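PDB 4L8J: putative efflux transporter from Bacteroides eggerthii, which probably works as the periplasmic adaptor (membrane-fusion protein) of an efflux or secretion system, as in other HlyD-family proteins. Local coordinates for residues L37-S42 / E154-L159; Q60-I65 / L131-D136. One frame throughout, in Å; residues are numbered along the deposited sequence.

Overall arrangement
Both contacts lie in the barrel-sandwich (lipoyl-like) domain, their centres about 9 Å apart, and each joins strands of one of its two four-stranded antiparallel sheets. Contact 1 pairs the edge strand 34-38 with 155-161; contact 2 pairs 61-65 with the edge strand 130-132 of the other sheet. The order along the chain is 37-42, 60-65, 131-136, 154-159, so contact 2 is nested inside the loop closed by contact 1. Helices 68-95 and 102-127 fill most of the excursion between 60-65 and 131-136. Phe-39 and Leu-131 link the two sheets, which probably form the base from which this helical hairpin projects, as in other membrane-fusion proteins.

Contact 1. Residues L37-S42 / E154-L159; sequences LAFRVS and EGIVRL
Leu-37 and Val-157 meet side by side, both side chains pointing the same way, where strand 34-38 runs along 155-161 at the margin of one sheet of the lipoyl-like barrel-sandwich. Two backbone bonds join the segments here. Leu-37 N gives a hydrogen bond to Val-157 O at 2.9 Å, and Ile-156 N gives one to Leu-37 O at 2.7 Å; in each the donor stands nearly in line with the C=O bond. Leu-37 CG lies anti to its own carbonyl carbon (chi1 -75°), and from there CD1 reaches Val-157 CG2 at 3.9 Å and, more loosely, Leu-159 CD2. Ile-62 and Pro-134 of contact 2 also pack against Leu-37, which is thereby buried between the sheets.

Further on, Phe-39 and Ile-156 cross at about a right angle. Ile-156 CD1 sits in the plane of the phenyl ring, at its edge, 3.6 Å from Phe-39 CD2, while Ile-156 CG1 comes up obliquely to the same ring atom. Ala-63, Ile-65 and Leu-131 also touch the ring, so Phe-39 bridges the two sheets. An alanine in place of Phe-39 would probably open a gap beside Ile-156 CG1 and CD1 and leave that end of the isoleucine less firmly held.

Nearer Glu-154 a water bridges the two main chains. It accepts from Phe-39 N at 2.9 Å and donates to Glu-154 O at 2.6 Å, with its oxygen at the phenyl edge. Ala-38 CB presses against that same carbonyl, 3.2 Å from Glu-154 O.

Contact 2. Residues Q60-I65 / L131-D136; sequences QLIAAI and LLAPFD
Ile-62 and Leu-131 meet at a classic beta bulge in the antiparallel pairing of strands 61-65 and 130-132, within the barrel-sandwich domain. Ile-62 and Ala-63 both face Leu-131, and the register slips by one residue. Leu-131 O accepts from Ile-62 N at 2.9 Å and more weakly from Ala-63 N at 3.4 Å. The near-helical psi of Ile-62 (-47°) turns both N-H groups to this one carbonyl. On the other side of the same pair, Leu-131 N bonds to Ala-63 O, and before the bulge Ala-133 N bonds to Gln-60 O.

The Ile-62 side chain runs along segment 131-136 from root to tip. CB rests 3.5 Å from Leu-131 O, beside the doubly used carbonyl. The CG2 branch, anti to the backbone N, reaches loosely to Leu-131 CD2. CG1, on the backbone N side (chi1 -62°), lies over the peptide that joins Leu-132 to Ala-133, 3.7 Å from Ala-133 N. At the tip, Ile-62 CD1 ends against Ala-133 CB at 4.1 Å. Val-157 of contact 1 also packs on this side chain, which places it between the two sheets.

Leu-61 and Leu-132 form the other, more exposed face. Their side chains cross obliquely, with Leu-61 CD1 4.1 Å from Leu-132 CD2. Leu-61 CD1 also lies near Leu-131 O, so aliphatic carbons from Leu-61 and Ile-62 both approach the shared acceptor. Every hydrogen bond between 60-65 and 131-136 is thus main chain to main chain, and the side chains that meet the other sheet from here, such as Ile-62 and Leu-131, are aliphatic.

Contact 1. Residues L37-S42 / E154-L159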
loop_
_atom_site.group_PDB
_atom_site.type_symbol
_atom_site.label_atom_id
_atom_site.label_comp_id
_atom_site.label_asym_id
_atom_site.label_seq_id
_atom_site.Cartn_x
_atom_site.Cartn_y
_atom_site.Cartn_z
ATOM N N LEU A 37 15.427 54.047 29.226
ATOM C CA LEU A 37 15.804 55.221 28.444
ATOM C C LEU A 37 16.256 56.301 29.363
ATOM O O LEU A 37 15.641 56.530 30.399
ATOM C CB LEU A 37 14.655 55.729 27.565
ATOM C CG LEU A 37 14.327 54.941 26.307
ATOM C CD1 LEU A 37 13.363 55.726 25.442
ATOM C CD2 LEU A 37 15.589 54.623 25.506
ATOM N N ALA A 38 17.352 56.956 29.012
ATOM C CA ALA A 38 17.866 58.020 29.854
ATOM C C ALA A 38 18.511 59.103 29.025
ATOM O O ALA A 38 18.973 58.830 27.908
ATOM C CB ALA A 38 18.877 57.446 30.833
ATOM N N PHE A 39 18.532 60.333 29.566
ATOM C CA PHE A 39 19.204 61.466 28.927
ATOM C C PHE A 39 20.733 61.264 29.024
ATOM O O PHE A 39 21.209 60.585 29.946
ATOM C CB PHE A 39 18.797 62.801 29.594
ATOM C CG PHE A 39 17.425 63.328 29.245
ATOM C CD1 PHE A 39 17.241 64.169 28.155
ATOM C CD2 PHE A 39 16.324 63.019 30.034
ATOM C CE1 PHE A 39 15.974 64.679 27.848
ATOM C CE2 PHE A 39 15.057 63.535 29.730
ATOM C CZ PHE A 39 14.891 64.350 28.630
ATOM N N ARG A 40 21.493 61.825 28.074
ATOM C CA ARG A 40 22.952 61.726 28.120
ATOM C C ARG A 40 23.518 62.997 28.795
ATOM O O ARG A 40 24.735 63.132 28.964
ATOM C CB ARG A 40 23.542 61.504 26.713
ATOM C CG ARG A 40 23.151 60.150 26.095
ATOM C CD ARG A 40 23.613 60.030 24.657
ATOM N NE ARG A 40 23.000 58.876 23.993
ATOM C CZ ARG A 40 22.920 58.716 22.674
ATOM N NH1 ARG A 40 23.405 59.642 21.853
ATOM N NH2 ARG A 40 22.342 57.635 22.165
ATOM N N VAL A 41 22.613 63.927 29.165
ATOM C CA VAL A 41 22.899 65.212 29.824
ATOM C C VAL A 41 22.037 65.318 31.069
ATOM O O VAL A 41 21.060 64.589 31.191
ATOM C CB VAL A 41 22.719 66.451 28.898
ATOM C CG1 VAL A 41 23.838 66.540 27.874
ATOM C CG2 VAL A 41 21.355 66.477 28.215
ATOM N N SER A 42 22.387 66.226 31.983
ATOM C CA SER A 42 21.634 66.489 33.206
ATOM C C SER A 42 20.800 67.746 33.018
ATOM O O SER A 42 21.207 68.659 32.290
ATOM C CB SER A 42 22.577 66.646 34.397
ATOM O OG SER A 42 23.317 65.457 34.635
ATOM N N GLU A 154 19.952 58.516 34.402
ATOM C CA GLU A 154 18.773 58.358 35.257
ATOM C C GLU A 154 17.581 57.930 34.383
ATOM O O GLU A 154 17.268 58.614 33.402
ATOM C CB GLU A 154 18.480 59.664 36.010
ATOM C CG GLU A 154 17.453 59.530 37.124
ATOM C CD GLU A 154 17.312 60.734 38.039
ATOM O OE1 GLU A 154 18.233 61.584 38.064
ATOM O OE2 GLU A 154 16.295 60.801 38.767
ATOM N N GLY A 155 16.978 56.787 34.718
ATOM C CA GLY A 155 15.842 56.230 33.993
ATOM C C GLY A 155 14.697 57.212 33.834
ATOM O O GLY A 155 14.272 57.830 34.814
ATOM N N ILE A 156 14.233 57.404 32.585
ATOM C CA ILE A 156 13.130 58.326 32.305
ATOM C C ILE A 156 11.865 57.480 32.050
ATOM O O ILE A 156 10.828 57.725 32.659
ATOM C CB ILE A 156 13.492 59.296 31.149
ATOM C CG1 ILE A 156 14.796 60.113 31.450
ATOM C CG2 ILE A 156 12.312 60.195 30.752
ATOM C CD1 ILE A 156 14.816 61.075 32.671
ATOM N N VAL A 157 11.973 56.489 31.159
ATOM C CA VAL A 157 10.931 55.528 30.836
ATOM C C VAL A 157 11.569 54.157 30.571
ATOM O O VAL A 157 12.761 54.071 30.256
ATOM C CB VAL A 157 10.005 55.919 29.631
ATOM C CG1 VAL A 157 9.206 57.200 29.875
ATOM C CG2 VAL A 157 10.754 55.935 28.290
ATOM N N ARG A 158 10.737 53.104 30.637
ATOM C CA ARG A 158 11.060 51.722 30.285
ATOM C C ARG A 158 10.276 51.454 29.027
ATOM O O ARG A 158 9.056 51.547 29.048
ATOM C CB ARG A 158 10.718 50.743 31.431
ATOM C CG ARG A 158 11.519 51.043 32.698
ATOM C CD ARG A 158 11.062 50.275 33.918
ATOM N NE ARG A 158 11.988 50.495 35.031
ATOM C CZ ARG A 158 11.953 49.835 36.183
ATOM N NH1 ARG A 158 11.040 48.894 36.390
ATOM N NH2 ARG A 158 12.837 50.106 37.136
ATOM N N LEU A 159 10.979 51.269 27.910
ATOM C CA LEU A 159 10.424 51.050 26.585
ATOM C C LEU A 159 10.638 49.578 26.151
ATOM O O LEU A 159 11.783 49.107 26.139
ATOM C CB LEU A 159 11.121 52.017 25.594
ATOM C CG LEU A 159 10.706 51.941 24.107
ATOM C CD1 LEU A 159 9.330 52.530 23.880
ATOM C CD2 LEU A 159 11.711 52.638 23.212
HETATM O O HOH W 1 18.206 60.855 32.397
#

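Contact 2. Residues Q60-I65 / L131-D136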
loop_
_atom_site.group_PDB
_atom_site.type_symbol
_atom_site.label_atom_id
_atom_site.label_comp_id
_atom_site.label_asym_id
_atom_site.label_seq_id
_atom_site.Cartn_x
_atom_site.Cartn_y
_atom_site.Cartn_z
ATOM N N GLN A 60 10.571 59.342 17.806
ATOM C CA GLN A 60 9.519 60.105 18.495
ATOM C C GLN A 60 10.030 60.663 19.827
ATOM O O GLN A 60 10.813 59.993 20.504
ATOM C CB GLN A 60 8.294 59.229 18.727
ATOM C CG GLN A 60 7.065 59.972 19.248
ATOM C CD GLN A 60 5.826 59.132 19.218
ATOM O OE1 GLN A 60 5.727 58.134 18.498
ATOM N NE2 GLN A 60 4.818 59.569 19.939
ATOM N N LEU A 61 9.581 61.882 20.198
ATOM C CA LEU A 61 9.995 62.518 21.444
ATOM C C LEU A 61 9.436 61.765 22.665
ATOM O O LEU A 61 8.263 61.442 22.709
ATOM C CB LEU A 61 9.555 64.008 21.475
ATOM C CG LEU A 61 10.000 64.859 22.674
ATOM C CD1 LEU A 61 11.511 65.026 22.718
ATOM C CD2 LEU A 61 9.356 66.219 22.630
ATOM N N ILE A 62 10.306 61.461 23.628
ATOM C CA ILE A 62 9.935 60.815 24.898
ATOM C C ILE A 62 9.893 61.867 25.983
ATOM O O ILE A 62 8.961 61.903 26.785
ATOM C CB ILE A 62 10.954 59.687 25.272
ATOM C CG1 ILE A 62 10.973 58.552 24.218
ATOM C CG2 ILE A 62 10.670 59.160 26.712
ATOM C CD1 ILE A 62 9.685 57.741 24.154
ATOM N N ALA A 63 10.941 62.711 26.027
ATOM C CA ALA A 63 11.076 63.741 27.050
ATOM C C ALA A 63 12.066 64.787 26.607
ATOM O O ALA A 63 12.906 64.507 25.761
ATOM C CB ALA A 63 11.522 63.125 28.380
ATOM N N ALA A 64 11.961 65.999 27.161
ATOM C CA ALA A 64 12.919 67.067 26.865
ATOM C C ALA A 64 13.284 67.791 28.133
ATOM O O ALA A 64 12.424 67.990 28.989
ATOM C CB ALA A 64 12.348 68.053 25.849
ATOM N N ILE A 65 14.567 68.175 28.268
ATOM C CA ILE A 65 15.033 68.979 29.413
ATOM C C ILE A 65 15.120 70.429 28.947
ATOM O O ILE A 65 15.201 70.670 27.735
ATOM C CB ILE A 65 16.364 68.481 30.065
ATOM C CG1 ILE A 65 17.540 68.512 29.082
ATOM C CG2 ILE A 65 16.209 67.106 30.727
ATOM C CD1 ILE A 65 18.881 68.887 29.706
ATOM N N LEU A 131 15.145 63.612 24.372
ATOM C CA LEU A 131 15.325 62.160 24.454
ATOM C C LEU A 131 14.331 61.504 23.482
ATOM O O LEU A 131 13.141 61.765 23.569
ATOM C CB LEU A 131 15.130 61.694 25.903
ATOM C CG LEU A 131 15.147 60.190 26.200
ATOM C CD1 LEU A 131 16.505 59.566 25.853
ATOM C CD2 LEU A 131 14.788 59.949 27.673
ATOM N N LEU A 132 14.823 60.734 22.516
ATOM C CA LEU A 132 13.978 60.129 21.479
ATOM C C LEU A 132 13.892 58.613 21.615
ATOM O O LEU A 132 14.779 58.006 22.218
ATOM C CB LEU A 132 14.530 60.491 20.078
ATOM C CG LEU A 132 14.882 61.975 19.816
ATOM C CD1 LEU A 132 15.503 62.139 18.453
ATOM C CD2 LEU A 132 13.661 62.901 19.941
ATOM N N ALA A 133 12.827 57.998 21.062
ATOM C CA ALA A 133 12.673 56.550 21.098
ATOM C C ALA A 133 13.716 55.908 20.165
ATOM O O ALA A 133 13.793 56.288 18.989
ATOM C CB ALA A 133 11.256 56.149 20.697
ATOM N N PRO A 134 14.587 55.011 20.679
ATOM C CA PRO A 134 15.635 54.426 19.815
ATOM C C PRO A 134 15.071 53.367 18.837
ATOM O O PRO A 134 15.753 52.996 17.865
ATOM C CB PRO A 134 16.615 53.821 20.825
ATOM C CG PRO A 134 15.751 53.418 21.975
ATOM C CD PRO A 134 14.653 54.469 22.054
ATOM N N PHE A 135 13.833 52.894 19.087
ATOM C CA PHE A 135 13.105 51.926 18.246
ATOM C C PHE A 135 11.590 52.035 18.481
ATOM O O PHE A 135 11.161 52.604 19.496
ATOM C CB PHE A 135 13.578 50.464 18.513
ATOM C CG PHE A 135 13.714 50.086 19.971
ATOM C CD1 PHE A 135 12.596 49.840 20.750
ATOM C CD2 PHE A 135 14.963 50.028 20.577
ATOM C CE1 PHE A 135 12.722 49.548 22.105
ATOM C CE2 PHE A 135 15.086 49.718 21.932
ATOM C CZ PHE A 135 13.965 49.477 22.682
ATOM N N ASP A 136 10.778 51.446 17.559
ATOM C CA ASP A 136 9.319 51.358 17.701
ATOM C C ASP A 136 9.027 50.534 18.939
ATOM O O ASP A 136 9.587 49.444 19.088
ATOM C CB ASP A 136 8.681 50.695 16.458
ATOM C CG ASP A 136 8.661 51.514 15.183
ATOM O OD1 ASP A 136 9.379 52.534 15.116
ATOM O OD2 ASP A 136 7.949 51.117 14.235
#